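Local coordinates for protein (sliding clamp) (Enterobacteria phage RB69, PDB 1B77), which probably encircles DNA as a ring of three identical subunits and tethers the phage DNA polymerase to its template as a processivity factor, at residues N58-I63 with I81-T86; K105-P110 with S215-M220; Y152-V155 with G159-R162; F178-N183 with D203-K208. All coordinates share one frame; numbering follows the deposited sequence.

In the fold
The four contacts spread along an elongated subunit. Contact 1 lies at one extreme, its centre about 44 Å from that of contact 3 and on the opposite side of the chain's centre, and it meets a second subunit. Contact 2 is nearer the middle, where the connector 105-110 packs on strand 215-219; contacts 3 and 4 both fall within the chain loop that it closes. Contacts 2 and 4 adjoin, centres about 12 Å apart, because strands 204-210 and 215-219 are sheet neighbours: Ile218 N lies 2.8 Å from Ala207 O, a probable hydrogen bond. Contacts 3 and 4, with centres about 16 Å apart, meet through Leu160 and Val181.

Contact 1 (N58-I63 with I81-T86); sequences NSFLSI and IKIADT
Helix segment 58-63 lies alongside strand 81-84 with the two axes 11.8 Å apart at closest approach and 20° from parallel, so that Phe60 and Ile63 are set to meet Ile81 and Ile83. At such a separation the backbones exchange no hydrogen bond, and the space between them is bridged by apolar side chains alone. Ile83 takes part in two of the three contacts with a single methyl: its CD1 sits 3.8 Å from Ile63 CG2 and 4.1 Å from Phe60 CE1, thereby meeting residues about one helical turn apart. That reach follows from an extended chain, with CD1 anti to CA (chi2 168°). Phe60 gets there differently. Its bond to CB does not aim at the strand, but with CG anti to the backbone N (chi1 172°) the ring swings across, and its CE1 corner also comes within 4.3 Å of Ile81 CD1. Both isoleucine methyls approach this ring obliquely. Trp92 of the adjoining strand 88-92 meets the same ring edge-to-face and also touches Ile63, while Leu54 packs on both Phe60 and Ile81. All four touching residues are buried. Within the helix, Asn58 O accepts from Ser62 N and from Ser62 OG, which come from opposite faces of its carbonyl plane. Across the subunit boundary, Ile63 packs on Leu133 of a second subunit and Asp85 hydrogen-bonds Gln125 of that subunit. This apolar layer, beside the joint between subunits, is consistent with the fold of ring-shaped polymerase processivity factors, in which helices pack on antiparallel sheets.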
loop_
_atom_site.group_PDB
_atom_site.type_symbol
_atom_site.label_atom_id
_atom_site.label_comp_id
_atom_site.label_asym_id
_atom_site.label_seq_id
_atom_site.Cartn_x
_atom_site.Cartn_y
_atom_site.Cartn_z
ATOM N N ASN A 58 -18.295 7.931 5.106
ATOM C CA ASN A 58 -17.330 6.890 4.794
ATOM C C ASN A 58 -16.947 6.013 5.974
ATOM O O ASN A 58 -16.894 4.788 5.837
ATOM C CB ASN A 58 -16.062 7.472 4.190
ATOM C CG ASN A 58 -15.302 6.443 3.389
ATOM O OD1 ASN A 58 -15.807 5.950 2.370
ATOM N ND2 ASN A 58 -14.097 6.091 3.847
ATOM N N SER A 59 -16.676 6.632 7.127
ATOM C CA SER A 59 -16.296 5.873 8.322
ATOM C C SER A 59 -17.474 5.045 8.829
ATOM O O SER A 59 -17.290 3.971 9.401
ATOM C CB SER A 59 -15.800 6.811 9.429
ATOM O OG SER A 59 -14.647 7.522 9.011
ATOM N N PHE A 60 -18.682 5.559 8.632
ATOM C CA PHE A 60 -19.893 4.846 9.028
ATOM C C PHE A 60 -19.964 3.558 8.206
ATOM O O PHE A 60 -20.098 2.464 8.756
ATOM C CB PHE A 60 -21.124 5.710 8.739
ATOM C CG PHE A 60 -22.435 4.992 8.932
ATOM C CD1 PHE A 60 -22.880 4.654 10.202
ATOM C CD2 PHE A 60 -23.230 4.671 7.839
ATOM C CE1 PHE A 60 -24.103 4.005 10.386
ATOM C CE2 PHE A 60 -24.451 4.022 8.010
ATOM C CZ PHE A 60 -24.888 3.691 9.286
ATOM N N LEU A 61 -19.873 3.695 6.884
ATOM C CA LEU A 61 -19.916 2.540 5.990
ATOM C C LEU A 61 -18.840 1.510 6.345
ATOM O O LEU A 61 -19.116 0.309 6.376
ATOM C CB LEU A 61 -19.749 2.987 4.536
ATOM C CG LEU A 61 -20.853 3.933 4.045
ATOM C CD1 LEU A 61 -20.505 4.459 2.653
ATOM C CD2 LEU A 61 -22.190 3.192 4.042
ATOM N N SER A 62 -17.622 1.976 6.616
ATOM C CA SER A 62 -16.538 1.065 6.982
ATOM C C SER A 62 -16.913 0.273 8.235
ATOM O O SER A 62 -16.622 -0.916 8.347
ATOM C CB SER A 62 -15.247 1.840 7.236
ATOM O OG SER A 62 -14.800 2.459 6.045
ATOM N N ILE A 63 -17.568 0.940 9.177
ATOM C CA ILE A 63 -17.988 0.275 10.400
ATOM C C ILE A 63 -18.984 -0.861 10.117
ATOM O O ILE A 63 -19.001 -1.873 10.823
ATOM C CB ILE A 63 -18.596 1.307 11.384
ATOM C CG1 ILE A 63 -17.511 1.762 12.365
ATOM C CG2 ILE A 63 -19.801 0.735 12.115
ATOM C CD1 ILE A 63 -16.959 0.647 13.216
ATOM N N ILE A 81 -27.424 6.783 16.280
ATOM C CA ILE A 81 -27.692 5.563 15.539
ATOM C C ILE A 81 -27.228 4.310 16.250
ATOM O O ILE A 81 -26.128 4.275 16.809
ATOM C CB ILE A 81 -26.988 5.576 14.179
ATOM C CG1 ILE A 81 -27.407 6.806 13.386
ATOM C CG2 ILE A 81 -27.295 4.294 13.432
ATOM C CD1 ILE A 81 -26.499 7.078 12.216
ATOM N N LYS A 82 -28.063 3.275 16.202
ATOM C CA LYS A 82 -27.739 1.993 16.802
ATOM C C LYS A 82 -27.606 0.911 15.734
ATOM O O LYS A 82 -28.457 0.783 14.860
ATOM C CB LYS A 82 -28.809 1.564 17.813
ATOM C CG LYS A 82 -28.573 0.152 18.341
ATOM C CD LYS A 82 -29.659 -0.322 19.294
ATOM C CE LYS A 82 -29.438 -1.795 19.669
ATOM N NZ LYS A 82 -30.350 -2.256 20.764
ATOM N N ILE A 83 -26.532 0.136 15.818
ATOM C CA ILE A 83 -26.288 -0.946 14.877
ATOM C C ILE A 83 -26.295 -2.245 15.675
ATOM O O ILE A 83 -25.343 -2.548 16.406
ATOM C CB ILE A 83 -24.929 -0.780 14.177
ATOM C CG1 ILE A 83 -24.856 0.604 13.522
ATOM C CG2 ILE A 83 -24.744 -1.873 13.134
ATOM C CD1 ILE A 83 -23.471 0.988 13.045
ATOM N N ALA A 84 -27.379 -3.004 15.534
ATOM C CA ALA A 84 -27.549 -4.257 16.261
ATOM C C ALA A 84 -26.958 -5.472 15.558
ATOM O O ALA A 84 -27.419 -5.866 14.487
ATOM C CB ALA A 84 -29.035 -4.490 16.545
ATOM N N ASP A 85 -25.939 -6.062 16.177
ATOM C CA ASP A 85 -25.275 -7.247 15.629
ATOM C C ASP A 85 -25.612 -8.455 16.520
ATOM O O ASP A 85 -26.291 -8.304 17.534
ATOM C CB ASP A 85 -23.763 -7.009 15.570
ATOM C CG ASP A 85 -23.043 -8.017 14.701
ATOM O OD1 ASP A 85 -23.708 -8.705 13.898
ATOM O OD2 ASP A 85 -21.802 -8.106 14.802
ATOM N N THR A 86 -25.147 -9.644 16.147
ATOM C CA THR A 86 -25.443 -10.858 16.915
ATOM C C THR A 86 -25.238 -10.735 18.434
ATOM O O THR A 86 -26.201 -10.827 19.194
ATOM C CB THR A 86 -24.622 -12.054 16.396
ATOM O OG1 THR A 86 -24.776 -12.153 14.972
ATOM C CG2 THR A 86 -25.118 -13.356 17.037
#

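Contact 2 (K105-P110 with S215-M220); sequences KPIQFP and SYVIAM
Val217 meets Ile107 and Phe109 chiefly through its CG2 methyl. This Val217 CG2 lies 4.3 Å from Ile107 CG2 and 4.0 Å from Phe109 CD1, while the other methyl, CG1, also comes to 4.2 Å from Phe109 CD1. The valine therefore straddles one corner of the phenyl ring, with CG2 approaching obliquely to the ring plane. Phe109 brings that corner down by placing CG anti to its own backbone N (chi1 -164°), and one face of the ring is covered by its successor in the chain: Pro110 CD stands 3.6 Å above the plane of the Phe109 ring, offset toward the rim. Trp199 of strand 194-201 adds a further surface, touching both Phe109 and Pro110. The intervening Gln108 turns its CB away from the strand, so the two apolar residues that flank it in sequence face Val217 together. One shell further out, Tyr39 of strand 38-44 links the two sides: its hydroxyl is hydrogen-bonded to Ile107 N, and its backbone pairs with that of Val217 in the six-stranded sheet. Segment 105-110 has no regular secondary structure and belongs to the connector that leads from strand 88-92 to strand 114-118, comparable to the interdomain loop of PCNA-like rings. No hydrogen bond joins the two segments directly, and just 119 Å² is buried between them, which is consistent with a modest apolar contact, the Tyr39 hydroxyl bond to Ile107 N probably helping to place the segment.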
loop_
_atom_site.group_PDB
_atom_site.type_symbol
_atom_site.label_atom_id
_atom_site.label_comp_id
_atom_site.label_asym_id
_atom_site.label_seq_id
_atom_site.Cartn_x
_atom_site.Cartn_y
_atom_site.Cartn_z
ATOM N N LYS A 105 -34.110 18.886 -2.181
ATOM C CA LYS A 105 -35.012 18.242 -3.121
ATOM C C LYS A 105 -34.196 17.735 -4.308
ATOM O O LYS A 105 -33.195 18.340 -4.691
ATOM C CB LYS A 105 -36.071 19.243 -3.604
ATOM C CG LYS A 105 -35.509 20.424 -4.389
ATOM C CD LYS A 105 -36.542 21.543 -4.565
ATOM C CE LYS A 105 -36.841 22.248 -3.237
ATOM N NZ LYS A 105 -37.768 23.418 -3.390
ATOM N N PRO A 106 -34.607 16.611 -4.903
ATOM C CA PRO A 106 -33.877 16.063 -6.049
ATOM C C PRO A 106 -33.794 17.032 -7.221
ATOM O O PRO A 106 -34.599 17.952 -7.335
ATOM C CB PRO A 106 -34.674 14.812 -6.393
ATOM C CG PRO A 106 -36.065 15.165 -5.937
ATOM C CD PRO A 106 -35.797 15.798 -4.607
ATOM N N ILE A 107 -32.815 16.822 -8.091
ATOM C CA ILE A 107 -32.649 17.683 -9.249
ATOM C C ILE A 107 -33.490 17.186 -10.410
ATOM O O ILE A 107 -33.501 15.994 -10.727
ATOM C CB ILE A 107 -31.175 17.736 -9.700
ATOM C CG1 ILE A 107 -30.317 18.381 -8.612
ATOM C CG2 ILE A 107 -31.052 18.520 -10.998
ATOM C CD1 ILE A 107 -30.672 19.834 -8.328
ATOM N N GLN A 108 -34.214 18.105 -11.034
ATOM C CA GLN A 108 -35.032 17.765 -12.188
ATOM C C GLN A 108 -34.257 18.335 -13.370
ATOM O O GLN A 108 -34.305 19.535 -13.632
ATOM C CB GLN A 108 -36.416 18.406 -12.068
ATOM C CG GLN A 108 -37.569 17.404 -12.101
ATOM C CD GLN A 108 -37.430 16.290 -11.068
ATOM O OE1 GLN A 108 -37.314 16.545 -9.866
ATOM N NE2 GLN A 108 -37.444 15.044 -11.536
ATOM N N PHE A 109 -33.519 17.468 -14.054
ATOM C CA PHE A 109 -32.687 17.876 -15.184
ATOM C C PHE A 109 -33.496 18.293 -16.412
ATOM O O PHE A 109 -34.413 17.593 -16.833
ATOM C CB PHE A 109 -31.733 16.745 -15.563
ATOM C CG PHE A 109 -30.597 17.176 -16.451
ATOM C CD1 PHE A 109 -29.512 17.874 -15.926
ATOM C CD2 PHE A 109 -30.615 16.897 -17.814
ATOM C CE1 PHE A 109 -28.462 18.286 -16.748
ATOM C CE2 PHE A 109 -29.573 17.305 -18.643
ATOM C CZ PHE A 109 -28.496 18.000 -18.112
ATOM N N PRO A 110 -33.160 19.445 -17.002
ATOM C CA PRO A 110 -33.881 19.922 -18.192
ATOM C C PRO A 110 -33.755 18.994 -19.397
ATOM O O PRO A 110 -32.944 18.070 -19.400
ATOM C CB PRO A 110 -33.250 21.293 -18.444
ATOM C CG PRO A 110 -31.860 21.141 -17.876
ATOM C CD PRO A 110 -32.143 20.425 -16.587
ATOM N N SER A 215 -27.332 8.226 -11.276
ATOM C CA SER A 215 -27.442 9.376 -12.165
ATOM C C SER A 215 -26.656 10.521 -11.553
ATOM O O SER A 215 -26.819 10.815 -10.379
ATOM C CB SER A 215 -28.899 9.807 -12.340
ATOM O OG SER A 215 -29.554 9.019 -13.323
ATOM N N TYR A 216 -25.795 11.155 -12.341
ATOM C CA TYR A 216 -25.011 12.280 -11.845
ATOM C C TYR A 216 -25.307 13.522 -12.662
ATOM O O TYR A 216 -25.549 13.435 -13.867
ATOM C CB TYR A 216 -23.505 12.030 -11.953
ATOM C CG TYR A 216 -22.968 10.800 -11.267
ATOM C CD1 TYR A 216 -22.959 9.573 -11.915
ATOM C CD2 TYR A 216 -22.408 10.877 -9.993
ATOM C CE1 TYR A 216 -22.396 8.446 -11.323
ATOM C CE2 TYR A 216 -21.839 9.747 -9.386
ATOM C CZ TYR A 216 -21.836 8.540 -10.064
ATOM O OH TYR A 216 -21.249 7.428 -9.508
ATOM N N VAL A 217 -25.302 14.673 -11.998
ATOM C CA VAL A 217 -25.499 15.953 -12.670
ATOM C C VAL A 217 -24.287 16.805 -12.302
ATOM O O VAL A 217 -24.027 17.079 -11.125
ATOM C CB VAL A 217 -26.786 16.687 -12.226
ATOM C CG1 VAL A 217 -26.788 18.110 -12.803
ATOM C CG2 VAL A 217 -28.025 15.930 -12.728
ATOM N N ILE A 218 -23.535 17.198 -13.318
ATOM C CA ILE A 218 -22.344 17.989 -13.097
ATOM C C ILE A 218 -22.424 19.336 -13.796
ATOM O O ILE A 218 -22.732 19.418 -14.986
ATOM C CB ILE A 218 -21.096 17.235 -13.597
ATOM C CG1 ILE A 218 -20.980 15.895 -12.858
ATOM C CG2 ILE A 218 -19.858 18.076 -13.378
ATOM C CD1 ILE A 218 -20.030 14.912 -13.499
ATOM N N ALA A 219 -22.145 20.390 -13.037
ATOM C CA ALA A 219 -22.158 21.743 -13.572
ATOM C C ALA A 219 -20.975 21.891 -14.514
ATOM O O ALA A 219 -19.920 21.304 -14.287
ATOM C CB ALA A 219 -22.054 22.756 -12.435
ATOM N N MET A 220 -21.151 22.658 -15.581
ATOM C CA MET A 220 -20.069 22.863 -16.530
ATOM C C MET A 220 -19.446 24.247 -16.369
ATOM O O MET A 220 -20.041 25.140 -15.770
ATOM C CB MET A 220 -20.570 22.648 -17.960
ATOM C CG MET A 220 -21.016 21.210 -18.218
ATOM S SD MET A 220 -21.609 20.947 -19.900
ATOM C CE MET A 220 -21.300 19.245 -20.080
#

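Contact 3 (Y152-V155 with G159-R162); sequences YNKV and GLTR
Leu160 lies over one face of the Tyr152 ring, the central interaction between these neighbouring loop segments. It is a CH-pi contact with nearly ideal placement: Leu160 CB is 3.8 Å from the centroid of the Tyr152 ring and only 7° off the ring normal. The backbone helps, since Leu160 has a positive phi of 54° and its carbonyl runs out toward the phenol end, with Leu160 O 3.2 Å from Tyr152 CE2. Among purely aliphatic contacts, Lys154 CD presses on Leu160 CD1 at 3.4 Å, tighter than usual for two carbons. A bend at chi2 (72°) carries the lysine chain there, and its ammonium group continues to a hydrogen bond with Ser158 O. Water supplies the polar bridges, as no direct hydrogen bond spans the segments. One water lies 2.5 Å from Tyr152 OH, in the ring plane, and donates to Leu160 O at 3.0 Å. A second accepts from Asn153 N at 2.8 Å and donates to Arg162 O at 2.7 Å, tying the bases of the loop. A salt bridge local to the turn joins Arg162 NH1 to Asp157. Tyr152 ends strand 146-152, and the whole loop returns the chain to the adjacent antiparallel strand 165-171. On the neighbouring strand 137-143, Tyr152 pairs through its backbone with Thr137 and packs on Ala139, while Leu160 also touches Val181 of strand 178-183.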
loop_
_atom_site.group_PDB
_atom_site.type_symbol
_atom_site.label_atom_id
_atom_site.label_comp_id
_atom_site.label_asym_id
_atom_site.label_seq_id
_atom_site.Cartn_x
_atom_site.Cartn_y
_atom_site.Cartn_z
ATOM N N TYR A 152 -7.466 18.329 -21.436
ATOM C CA TYR A 152 -6.434 19.356 -21.383
ATOM C C TYR A 152 -5.866 19.575 -19.989
ATOM O O TYR A 152 -6.387 19.073 -18.995
ATOM C CB TYR A 152 -6.984 20.706 -21.851
ATOM C CG TYR A 152 -7.737 20.712 -23.157
ATOM C CD1 TYR A 152 -9.066 20.291 -23.226
ATOM C CD2 TYR A 152 -7.135 21.186 -24.315
ATOM C CE1 TYR A 152 -9.776 20.353 -24.425
ATOM C CE2 TYR A 152 -7.830 21.253 -25.515
ATOM C CZ TYR A 152 -9.146 20.836 -25.566
ATOM O OH TYR A 152 -9.824 20.917 -26.759
ATOM N N ASN A 153 -4.783 20.346 -19.936
ATOM C CA ASN A 153 -4.159 20.710 -18.673
ATOM C C ASN A 153 -4.359 22.217 -18.591
ATOM O O ASN A 153 -3.509 22.991 -19.033
ATOM C CB ASN A 153 -2.665 20.395 -18.667
ATOM C CG ASN A 153 -2.038 20.621 -17.300
ATOM O OD1 ASN A 153 -2.293 21.634 -16.651
ATOM N ND2 ASN A 153 -1.216 19.676 -16.857
ATOM N N LYS A 154 -5.508 22.611 -18.052
ATOM C CA LYS A 154 -5.898 24.010 -17.895
ATOM C C LYS A 154 -4.785 24.904 -17.335
ATOM O O LYS A 154 -4.641 26.063 -17.735
ATOM C CB LYS A 154 -7.119 24.083 -16.977
ATOM C CG LYS A 154 -7.688 25.475 -16.762
ATOM C CD LYS A 154 -8.394 25.994 -17.992
ATOM C CE LYS A 154 -9.132 27.276 -17.679
ATOM N NZ LYS A 154 -9.898 27.761 -18.861
ATOM N N VAL A 155 -3.996 24.361 -16.416
ATOM C CA VAL A 155 -2.917 25.118 -15.798
ATOM C C VAL A 155 -1.910 25.677 -16.808
ATOM O O VAL A 155 -1.643 26.882 -16.833
ATOM C CB VAL A 155 -2.167 24.258 -14.766
ATOM C CG1 VAL A 155 -1.107 25.096 -14.067
ATOM C CG2 VAL A 155 -3.153 23.691 -13.750
ATOM N N GLY A 159 -6.124 28.249 -22.470
ATOM C CA GLY A 159 -7.157 28.358 -23.493
ATOM C C GLY A 159 -7.722 27.062 -24.060
ATOM O O GLY A 159 -8.573 27.090 -24.956
ATOM N N LEU A 160 -7.257 25.929 -23.540
ATOM C CA LEU A 160 -7.716 24.618 -23.997
ATOM C C LEU A 160 -7.581 24.457 -25.501
ATOM O O LEU A 160 -8.571 24.243 -26.198
ATOM C CB LEU A 160 -9.176 24.388 -23.593
ATOM C CG LEU A 160 -9.464 24.138 -22.111
ATOM C CD1 LEU A 160 -8.997 25.311 -21.281
ATOM C CD2 LEU A 160 -10.958 23.917 -21.920
ATOM N N THR A 161 -6.354 24.551 -25.999
ATOM C CA THR A 161 -6.107 24.420 -27.431
ATOM C C THR A 161 -5.110 23.311 -27.740
ATOM O O THR A 161 -4.808 23.034 -28.904
ATOM C CB THR A 161 -5.566 25.732 -28.033
ATOM O OG1 THR A 161 -4.263 26.000 -27.503
ATOM C CG2 THR A 161 -6.486 26.892 -27.703
ATOM N N ARG A 162 -4.589 22.683 -26.694
ATOM C CA ARG A 162 -3.629 21.607 -26.872
ATOM C C ARG A 162 -4.071 20.365 -26.112
ATOM O O ARG A 162 -3.683 20.145 -24.967
ATOM C CB ARG A 162 -2.238 22.056 -26.403
ATOM C CG ARG A 162 -1.675 23.223 -27.210
ATOM C CD ARG A 162 -0.246 23.590 -26.802
ATOM N NE ARG A 162 -0.161 24.253 -25.499
ATOM C CZ ARG A 162 -0.701 25.438 -25.219
ATOM N NH1 ARG A 162 -1.378 26.108 -26.148
ATOM N NH2 ARG A 162 -0.553 25.963 -24.008
HETATM O O HOH W 1 -8.388 22.177 -28.385
HETATM O O HOH W 2 -3.740 21.035 -22.387
#

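Contact 4 (F178-N183 with D203-K208); sequences FNFVIN and DKVAAK
Phe180 and Ile182 meet Val205 and Ala207 in two apolar pairs, the second two residues further along both strands than the first. In the first, Val205 CG1 stands 4.2 Å from Phe180 CE1, at the edge of the aromatic ring and near its plane, so the valine touches the rim and does not stack on a face. In the second, Ile182 CD1 reaches Ala207 CB at 4.2 Å. The CB of Ile182 does not point at the partner strand; its terminal methyl gets across because CD1 is anti to CA (chi2 175°), while Ala207 offers its single methyl directly. The backbones stay well apart, with 7.7 Å between Phe180 CA and Val205 CA, and share no hydrogen bond. That spacing is explained by topology: strand 178-183 belongs to a five-stranded antiparallel sheet and strand 204-210 to a six-stranded one, and the contact is part of the apolar filling where the six-stranded sheet, which also takes in strands 28-32 and 38-44, meets the five-stranded sheet. Backbone hydrogen bonds go to other partners: Phe180 and Ile182 to Ile140 and Ile138 of strand 137-143, Val181 to Glu221 and Val205 to Met220. Further apolar packing surrounds the two pairs, the Met220 side chain touching Phe180, Val205 and Ala207, and Leu198 of strand 194-201 touching Phe180 and Ala207.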
loop_
_atom_site.group_PDB
_atom_site.type_symbol
_atom_site.label_atom_id
_atom_site.label_comp_id
_atom_site.label_asym_id
_atom_site.label_seq_id
_atom_site.Cartn_x
_atom_site.Cartn_y
_atom_site.Cartn_z
ATOM N N PHE A 178 -20.920 22.977 -30.319
ATOM C CA PHE A 178 -20.753 23.133 -28.880
ATOM C C PHE A 178 -19.407 22.633 -28.381
ATOM O O PHE A 178 -18.781 21.768 -28.989
ATOM C CB PHE A 178 -21.880 22.386 -28.154
ATOM C CG PHE A 178 -22.046 20.958 -28.607
ATOM C CD1 PHE A 178 -21.176 19.966 -28.160
ATOM C CD2 PHE A 178 -23.036 20.614 -29.526
ATOM C CE1 PHE A 178 -21.288 18.653 -28.623
ATOM C CE2 PHE A 178 -23.155 19.308 -29.994
ATOM C CZ PHE A 178 -22.279 18.326 -29.542
ATOM N N ASN A 179 -18.972 23.205 -27.265
ATOM C CA ASN A 179 -17.718 22.838 -26.619
ATOM C C ASN A 179 -17.967 22.957 -25.116
ATOM O O ASN A 179 -17.648 23.982 -24.497
ATOM C CB ASN A 179 -16.590 23.776 -27.049
ATOM C CG ASN A 179 -15.227 23.310 -26.567
ATOM O OD1 ASN A 179 -14.777 23.673 -25.481
ATOM N ND2 ASN A 179 -14.573 22.480 -27.370
ATOM N N PHE A 180 -18.573 21.914 -24.548
ATOM C CA PHE A 180 -18.892 21.893 -23.125
ATOM C C PHE A 180 -17.666 21.508 -22.310
ATOM O O PHE A 180 -17.085 20.442 -22.510
ATOM C CB PHE A 180 -20.039 20.913 -22.839
ATOM C CG PHE A 180 -21.322 21.249 -23.551
ATOM C CD1 PHE A 180 -22.122 22.306 -23.121
ATOM C CD2 PHE A 180 -21.740 20.501 -24.648
ATOM C CE1 PHE A 180 -23.325 22.609 -23.779
ATOM C CE2 PHE A 180 -22.937 20.799 -25.306
ATOM C CZ PHE A 180 -23.727 21.852 -24.869
ATOM N N VAL A 181 -17.289 22.386 -21.386
ATOM C CA VAL A 181 -16.118 22.181 -20.542
ATOM C C VAL A 181 -16.450 21.660 -19.145
ATOM O O VAL A 181 -17.303 22.217 -18.446
ATOM C CB VAL A 181 -15.329 23.495 -20.400
ATOM C CG1 VAL A 181 -14.063 23.265 -19.584
ATOM C CG2 VAL A 181 -15.006 24.041 -21.770
ATOM N N ILE A 182 -15.756 20.603 -18.735
ATOM C CA ILE A 182 -15.976 20.005 -17.423
ATOM C C ILE A 182 -14.697 19.903 -16.596
ATOM O O ILE A 182 -13.661 19.467 -17.092
ATOM C CB ILE A 182 -16.597 18.591 -17.555
ATOM C CG1 ILE A 182 -18.025 18.700 -18.092
ATOM C CG2 ILE A 182 -16.586 17.872 -16.209
ATOM C CD1 ILE A 182 -18.682 17.369 -18.370
ATOM N N ASN A 183 -14.775 20.323 -15.338
ATOM C CA ASN A 183 -13.634 20.248 -14.437
ATOM C C ASN A 183 -13.516 18.775 -14.048
ATOM O O ASN A 183 -14.403 18.222 -13.406
ATOM C CB ASN A 183 -13.877 21.118 -13.196
ATOM C CG ASN A 183 -12.807 20.926 -12.118
ATOM O OD1 ASN A 183 -11.659 20.577 -12.411
ATOM N ND2 ASN A 183 -13.183 21.173 -10.863
ATOM N N ASP A 203 -26.118 31.248 -20.513
ATOM C CA ASP A 203 -24.980 31.126 -19.612
ATOM C C ASP A 203 -25.091 29.893 -18.710
ATOM O O ASP A 203 -24.234 29.657 -17.857
ATOM C CB ASP A 203 -24.908 32.375 -18.741
ATOM C CG ASP A 203 -26.099 32.485 -17.803
ATOM O OD1 ASP A 203 -27.217 32.108 -18.221
ATOM O OD2 ASP A 203 -25.920 32.952 -16.656
ATOM N N LYS A 204 -26.147 29.108 -18.887
ATOM C CA LYS A 204 -26.331 27.921 -18.062
ATOM C C LYS A 204 -25.997 26.645 -18.811
ATOM O O LYS A 204 -26.562 26.360 -19.865
ATOM C CB LYS A 204 -27.763 27.870 -17.535
ATOM C CG LYS A 204 -28.108 29.092 -16.721
ATOM C CD LYS A 204 -29.398 28.916 -15.969
ATOM C CE LYS A 204 -29.595 30.048 -14.981
ATOM N NZ LYS A 204 -30.818 29.829 -14.164
ATOM N N VAL A 205 -25.061 25.885 -18.255
ATOM C CA VAL A 205 -24.633 24.631 -18.851
ATOM C C VAL A 205 -24.497 23.560 -17.782
ATOM O O VAL A 205 -24.034 23.827 -16.678
ATOM C CB VAL A 205 -23.283 24.791 -19.578
ATOM C CG1 VAL A 205 -23.477 25.612 -20.838
ATOM C CG2 VAL A 205 -22.278 25.471 -18.667
ATOM N N ALA A 206 -24.918 22.348 -18.115
ATOM C CA ALA A 206 -24.833 21.233 -17.185
ATOM C C ALA A 206 -24.821 19.933 -17.961
ATOM O O ALA A 206 -25.184 19.895 -19.139
ATOM C CB ALA A 206 -26.010 21.258 -16.211
ATOM N N ALA A 207 -24.399 18.867 -17.295
ATOM C CA ALA A 207 -24.326 17.554 -17.911
ATOM C C ALA A 207 -24.907 16.513 -16.975
ATOM O O ALA A 207 -24.832 16.646 -15.751
ATOM C CB ALA A 207 -22.874 17.207 -18.229
ATOM N N LYS A 208 -25.485 15.471 -17.552
ATOM C CA LYS A 208 -26.047 14.394 -16.766
ATOM C C LYS A 208 -25.507 13.070 -17.282
ATOM O O LYS A 208 -25.522 12.810 -18.487
ATOM C CB LYS A 208 -27.575 14.401 -16.846
ATOM C CG LYS A 208 -28.210 13.241 -16.105
ATOM C CD LYS A 208 -29.714 13.382 -15.997
ATOM C CE LYS A 208 -30.321 12.146 -15.358
ATOM N NZ LYS A 208 -31.802 12.264 -15.228
#